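Local coordinates for protein diol-dehydratase (Roseburia inulinivorans, PDB 5I2A) that probably dehydrates 1,2-propanediol without vitamin B12, as a lyase of the glycyl radical enzyme family, at residues Ile66-Glu71 and Gln242-Ile247; Ala248-Asn253 and Ala265-Trp270. All coordinates share one frame; numbering follows the deposited sequence. Where two conformers were deposited one is given.

In the fold
Both contacts are buried, although they lie far from the centre of the chain, and both use helix 238-253. Their centres are 12 Å apart. Contact 1 packs the middle of this helix against a loop after helix 49-63. Contact 2 packs its last turns against helix 262-279, the next helix in the chain. The first is a long-range contact, the second a local one. Contact 1 joins only aliphatic branches, with charged residues of the two segments engaged elsewhere. Contact 2 is tighter and packs the aliphatic part of a buried glutamine against a valine and the neighbouring cysteine. Val75 touches Ile247 of contact 1, and its backbone O accepts a hydrogen bond from Gln267 of contact 2.

Contact 1 of 2, residues Ile66-Glu71 and Gln242-Ile247; sequences IIIRPE and QELLTI
Ile68 sends its two branches onto different residues of helix 238-253. Its longer branch ends at CD1, which lies 4.4 Å from CG2 of Ile247. Its shorter branch, the methyl CG2, lies 4.5 Å from CD2 of Leu244. Both distances are long for methyl packing, so the touch is light. Leu244 and Ile247 are three residues apart, about one helical turn, and so lie on neighbouring parts of one helix face. The side chain of Ile68 sets out toward the helix. Its CD1 continues the chain in extended form (chi2 -174°), and this carries the methyl out to Ile247. Leu244 starts out across the approach, but its end turns nearer and brings CD2 to the loop. The contact is plain aliphatic packing of an irregular segment on a helix within the pyruvate formate lyase-like part of the chain. Val75, further along the same loop, also touches Ile247. No hydrogen bond links the two segments. The carboxylates of Glu71 and Glu243 pair with arginines outside the two segments. Glu71 forms a salt bridge with Arg17 and Glu243 one with Arg14, which also donates a hydrogen bond to the backbone O of Glu71. The two carboxylates do not meet: OE1 of Glu71 and OE1 of Glu243 are 6.3 Å apart. Their like charges are probably offset by these arginines.

Contact 2 of 2, residues Ala248-Asn253 and Ala265-Trp270; sequences ARVCKN and ACQSFW
Two helices that follow each other in the chain, 238-253 and 262-279, meet here through one residue of the second. This is Gln267. Its aliphatic part packs on Val250 and Cys251, while its amide group reaches another partner. CG1 of Val250 comes 3.5 Å from CB of Gln267 and 3.6 Å from CG of Gln267. One valine methyl thus sits against the first two carbons of the glutamine chain, in close packing. With CG1 anti to the backbone N (chi1 164°), this methyl is the one turned to Gln267. Cys251 brings its sulfur in beside the next part of the same chain. SG of Cys251 is 4.1 Å from CG of Gln267, a looser touch. It is 4.2 Å from CD of Gln267, so the sulfur borders the amide carbon as well. The backbones are nearest at Val250 and Gln267, whose CA atoms are 7.5 Å apart. The pair packs among other helices of the pyruvate formate lyase-like part of the chain. Helix 200-233 meets Cys251 through Tyr224 and Ala225. The Gln267 chain leaves the helix extended and then bends at its second torsion (chi2 61°), which turns the amide aside from the line of CB and CG. NE2 of Gln267 donates a hydrogen bond to the backbone O of Val75, and OE1 is also hydrogen-bonded outside the two segments. Both polar atoms of this buried amide are therefore satisfied. Nearby, NE1 of Trp270 bonds the backbone O of Gly76, so helix 262-279 holds Val75 and Gly76, successive residues of the loop after helix 49-63.

Contact 1 of 2, residues Ile66-Glu71 and Gln242-Ile247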
loop_
_atom_site.group_PDB
_atom_site.type_symbol
_atom_site.label_atom_id
_atom_site.label_comp_id
_atom_site.label_asym_id
_atom_site.label_seq_id
_atom_site.Cartn_x
_atom_site.Cartn_y
_atom_site.Cartn_z
ATOM N N ILE A 66 30.280 -10.186 13.270
ATOM C CA ILE A 66 30.871 -8.969 13.782
ATOM C C ILE A 66 32.354 -9.215 14.023
ATOM O O ILE A 66 32.801 -10.364 14.108
ATOM C CB ILE A 66 30.200 -8.498 15.083
ATOM C CG1 ILE A 66 30.426 -9.523 16.199
ATOM C CG2 ILE A 66 28.706 -8.211 14.854
ATOM C CD1 ILE A 66 30.065 -8.996 17.561
ATOM N N ILE A 67 33.106 -8.128 14.124
ATOM C CA ILE A 67 34.542 -8.209 14.326
ATOM C C ILE A 67 35.006 -6.931 15.008
ATOM O O ILE A 67 34.437 -5.871 14.795
ATOM C CB ILE A 67 35.291 -8.436 12.983
ATOM C CG1 ILE A 67 36.787 -8.651 13.209
ATOM C CG2 ILE A 67 35.065 -7.268 12.013
ATOM C CD1 ILE A 67 37.522 -9.143 11.965
ATOM N N ILE A 68 36.009 -7.047 15.868
ATOM C CA ILE A 68 36.688 -5.884 16.419
ATOM C C ILE A 68 38.071 -5.857 15.807
ATOM O O ILE A 68 38.837 -6.803 15.974
ATOM C CB ILE A 68 36.760 -5.936 17.956
ATOM C CG1 ILE A 68 35.348 -5.848 18.531
ATOM C CG2 ILE A 68 37.673 -4.822 18.512
ATOM C CD1 ILE A 68 35.289 -5.749 20.057
ATOM N N ARG A 69 38.374 -4.801 15.059
ATOM C CA ARG A 69 39.615 -4.754 14.302
ATOM C C ARG A 69 40.763 -4.380 15.249
ATOM O O ARG A 69 40.519 -3.798 16.304
ATOM C CB ARG A 69 39.501 -3.767 13.127
ATOM C CG ARG A 69 38.226 -3.926 12.271
ATOM C CD ARG A 69 38.445 -3.333 10.883
ATOM N NE ARG A 69 37.243 -3.326 10.048
ATOM C CZ ARG A 69 36.737 -4.401 9.452
ATOM N NH1 ARG A 69 37.303 -5.601 9.610
ATOM N NH2 ARG A 69 35.650 -4.284 8.708
ATOM N N PRO A 70 42.009 -4.736 14.886
ATOM C CA PRO A 70 43.145 -4.476 15.781
ATOM C C PRO A 70 43.207 -3.018 16.231
ATOM O O PRO A 70 43.132 -2.115 15.396
ATOM C CB PRO A 70 44.362 -4.847 14.920
ATOM C CG PRO A 70 43.831 -5.888 13.970
ATOM C CD PRO A 70 42.424 -5.431 13.653
ATOM N N GLU A 71 43.256 -2.820 17.547
ATOM C CA GLU A 71 43.464 -1.514 18.175
ATOM C C GLU A 71 42.265 -0.565 18.120
ATOM O O GLU A 71 42.362 0.568 18.583
ATOM C CB GLU A 71 44.682 -0.810 17.559
ATOM C CG GLU A 71 46.001 -1.564 17.756
ATOM C CD GLU A 71 47.215 -0.705 17.452
ATOM O OE1 GLU A 71 47.594 0.109 18.310
ATOM O OE2 GLU A 71 47.778 -0.836 16.353
ATOM N N GLN A 242 42.758 -3.744 28.876
ATOM C CA GLN A 242 41.948 -2.703 29.505
ATOM C C GLN A 242 41.092 -1.946 28.488
ATOM O O GLN A 242 39.980 -1.534 28.806
ATOM C CB GLN A 242 42.823 -1.704 30.265
ATOM C CG GLN A 242 43.364 -2.242 31.588
ATOM C CD GLN A 242 42.301 -2.938 32.412
ATOM O OE1 GLN A 242 41.237 -2.376 32.679
ATOM N NE2 GLN A 242 42.578 -4.174 32.813
ATOM N N GLU A 243 41.621 -1.743 27.283
ATOM C CA GLU A 243 40.866 -1.041 26.250
ATOM C C GLU A 243 39.643 -1.871 25.886
ATOM O O GLU A 243 38.543 -1.342 25.776
ATOM C CB GLU A 243 41.732 -0.752 25.015
ATOM C CG GLU A 243 42.744 0.371 25.250
ATOM C CD GLU A 243 43.672 0.589 24.078
ATOM O OE1 GLU A 243 43.612 -0.195 23.118
ATOM O OE2 GLU A 243 44.461 1.559 24.109
ATOM N N LEU A 244 39.846 -3.178 25.743
ATOM C CA LEU A 244 38.764 -4.097 25.433
ATOM C C LEU A 244 37.726 -4.129 26.541
ATOM O O LEU A 244 36.521 -4.194 26.265
ATOM C CB LEU A 244 39.312 -5.499 25.176
ATOM C CG LEU A 244 40.040 -5.637 23.839
ATOM C CD1 LEU A 244 40.940 -6.863 23.811
ATOM C CD2 LEU A 244 39.043 -5.682 22.681
ATOM N N LEU A 245 38.177 -4.074 27.793
ATOM C CA LEU A 245 37.239 -4.087 28.914
ATOM C C LEU A 245 36.419 -2.803 28.953
ATOM O O LEU A 245 35.252 -2.827 29.332
ATOM C CB LEU A 245 37.962 -4.293 30.249
ATOM C CG LEU A 245 38.478 -5.706 30.541
ATOM C CD1 LEU A 245 39.337 -5.685 31.794
ATOM C CD2 LEU A 245 37.316 -6.694 30.696
ATOM N N THR A 246 37.025 -1.686 28.563
ATOM C CA THR A 246 36.284 -0.431 28.485
ATOM C C THR A 246 35.227 -0.516 27.370
ATOM O O THR A 246 34.084 -0.113 27.562
ATOM C CB THR A 246 37.207 0.776 28.237
ATOM O OG1 THR A 246 38.065 0.965 29.369
ATOM C CG2 THR A 246 36.379 2.048 28.030
ATOM N N ILE A 247 35.617 -1.075 26.226
ATOM C CA ILE A 247 34.700 -1.269 25.104
ATOM C C ILE A 247 33.470 -2.066 25.560
ATOM O O ILE A 247 32.333 -1.697 25.257
ATOM C CB ILE A 247 35.401 -1.979 23.909
ATOM C CG1 ILE A 247 36.380 -1.028 23.229
ATOM C CG2 ILE A 247 34.397 -2.439 22.881
ATOM C CD1 ILE A 247 37.282 -1.712 22.221
#

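Contact 2 of 2, residues Ala248-Asn253 and Ala265-Trp270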
loop_
_atom_site.group_PDB
_atom_site.type_symbol
_atom_site.label_atom_id
_atom_site.label_comp_id
_atom_site.label_asym_id
_atom_site.label_seq_id
_atom_site.Cartn_x
_atom_site.Cartn_y
_atom_site.Cartn_z
ATOM N N ALA A 248 33.698 -3.131 26.321
ATOM C CA ALA A 248 32.600 -3.954 26.821
ATOM C C ALA A 248 31.663 -3.160 27.717
ATOM O O ALA A 248 30.448 -3.288 27.599
ATOM C CB ALA A 248 33.131 -5.174 27.566
ATOM N N ARG A 249 32.214 -2.334 28.604
ATOM C CA ARG A 249 31.377 -1.510 29.478
ATOM C C ARG A 249 30.577 -0.489 28.667
ATOM O O ARG A 249 29.399 -0.258 28.935
ATOM C CB ARG A 249 32.217 -0.779 30.545
ATOM C CG ARG A 249 32.818 -1.707 31.618
ATOM C CD ARG A 249 33.428 -0.934 32.801
ATOM N NE ARG A 249 34.423 0.043 32.364
ATOM C CZ ARG A 249 35.717 -0.219 32.195
ATOM N NH1 ARG A 249 36.193 -1.435 32.439
ATOM N NH2 ARG A 249 36.536 0.741 31.779
ATOM N N VAL A 250 31.224 0.119 27.682
ATOM C CA VAL A 250 30.573 1.137 26.863
ATOM C C VAL A 250 29.404 0.530 26.062
ATOM O O VAL A 250 28.300 1.060 26.065
ATOM C CB VAL A 250 31.584 1.805 25.906
ATOM C CG1 VAL A 250 30.858 2.569 24.812
ATOM C CG2 VAL A 250 32.521 2.727 26.689
ATOM N N CYS A 251 29.650 -0.597 25.408
ATOM C CA CYS A 251 28.644 -1.196 24.536
ATOM C C CYS A 251 27.462 -1.802 25.293
ATOM O O CYS A 251 26.407 -2.042 24.702
ATOM C CB CYS A 251 29.275 -2.252 23.641
ATOM S SG CYS A 251 30.433 -1.565 22.424
ATOM N N LYS A 252 27.632 -2.051 26.590
ATOM C CA LYS A 252 26.508 -2.467 27.424
ATOM C C LYS A 252 25.607 -1.297 27.789
ATOM O O LYS A 252 24.473 -1.505 28.188
ATOM C CB LYS A 252 26.984 -3.133 28.718
ATOM C CG LYS A 252 27.502 -4.546 28.582
ATOM C CD LYS A 252 27.925 -5.045 29.966
ATOM C CE LYS A 252 28.867 -6.226 29.883
ATOM N NZ LYS A 252 28.169 -7.486 29.501
ATOM N N ASN A 253 26.116 -0.072 27.675
ATOM C CA ASN A 253 25.318 1.100 28.028
ATOM C C ASN A 253 24.715 1.812 26.820
ATOM O O ASN A 253 23.582 2.284 26.888
ATOM C CB ASN A 253 26.145 2.105 28.839
ATOM C CG ASN A 253 25.276 3.021 29.698
ATOM O OD1 ASN A 253 24.532 2.543 30.558
ATOM N ND2 ASN A 253 25.383 4.337 29.491
ATOM N N ALA A 265 29.348 8.597 24.083
ATOM C CA ALA A 265 28.738 9.419 23.053
ATOM C C ALA A 265 29.290 9.049 21.679
ATOM O O ALA A 265 28.528 8.902 20.735
ATOM C CB ALA A 265 28.958 10.891 23.339
ATOM N N CYS A 266 30.606 8.869 21.581
ATOM C CA CYS A 266 31.245 8.497 20.320
ATOM C C CYS A 266 30.778 7.136 19.816
ATOM O O CYS A 266 30.500 6.967 18.622
ATOM C CB CYS A 266 32.772 8.474 20.460
ATOM S SG CYS A 266 33.511 10.099 20.595
ATOM N N GLN A 267 30.718 6.168 20.725
ATOM C CA GLN A 267 30.331 4.813 20.378
ATOM C C GLN A 267 28.855 4.748 20.008
ATOM O O GLN A 267 28.486 4.037 19.088
ATOM C CB GLN A 267 30.619 3.853 21.531
ATOM C CG GLN A 267 30.318 2.389 21.230
ATOM C CD GLN A 267 31.136 1.839 20.097
ATOM O OE1 GLN A 267 32.352 1.609 20.228
ATOM N NE2 GLN A 267 30.479 1.619 18.962
ATOM N N SER A 268 28.033 5.491 20.743
ATOM C CA SER A 268 26.606 5.562 20.485
ATOM C C SER A 268 26.348 6.169 19.107
ATOM O O SER A 268 25.609 5.615 18.312
ATOM C CB SER A 268 25.902 6.385 21.557
ATOM O OG SER A 268 24.510 6.252 21.433
ATOM N N PHE A 269 26.968 7.310 18.845
ATOM C CA PHE A 269 26.947 7.899 17.527
ATOM C C PHE A 269 27.331 6.887 16.455
ATOM O O PHE A 269 26.614 6.741 15.461
ATOM C CB PHE A 269 27.887 9.093 17.437
ATOM C CG PHE A 269 28.247 9.449 16.034
ATOM C CD1 PHE A 269 27.384 10.205 15.262
ATOM C CD2 PHE A 269 29.421 8.993 15.467
ATOM C CE1 PHE A 269 27.692 10.519 13.965
ATOM C CE2 PHE A 269 29.734 9.308 14.165
ATOM C CZ PHE A 269 28.866 10.075 13.413
ATOM N N TRP A 270 28.449 6.189 16.646
ATOM C CA TRP A 270 28.930 5.317 15.582
ATOM C C TRP A 270 27.949 4.168 15.309
ATOM O O TRP A 270 27.707 3.840 14.167
ATOM C CB TRP A 270 30.322 4.729 15.863
ATOM C CG TRP A 270 30.694 3.770 14.762
ATOM C CD1 TRP A 270 30.814 2.420 14.851
ATOM C CD2 TRP A 270 30.896 4.101 13.377
ATOM N NE1 TRP A 270 31.118 1.889 13.615
ATOM C CE2 TRP A 270 31.164 2.903 12.695
ATOM C CE3 TRP A 270 30.885 5.303 12.655
ATOM C CZ2 TRP A 270 31.409 2.864 11.323
ATOM C CZ3 TRP A 270 31.141 5.268 11.296
ATOM C CH2 TRP A 270 31.403 4.057 10.644
#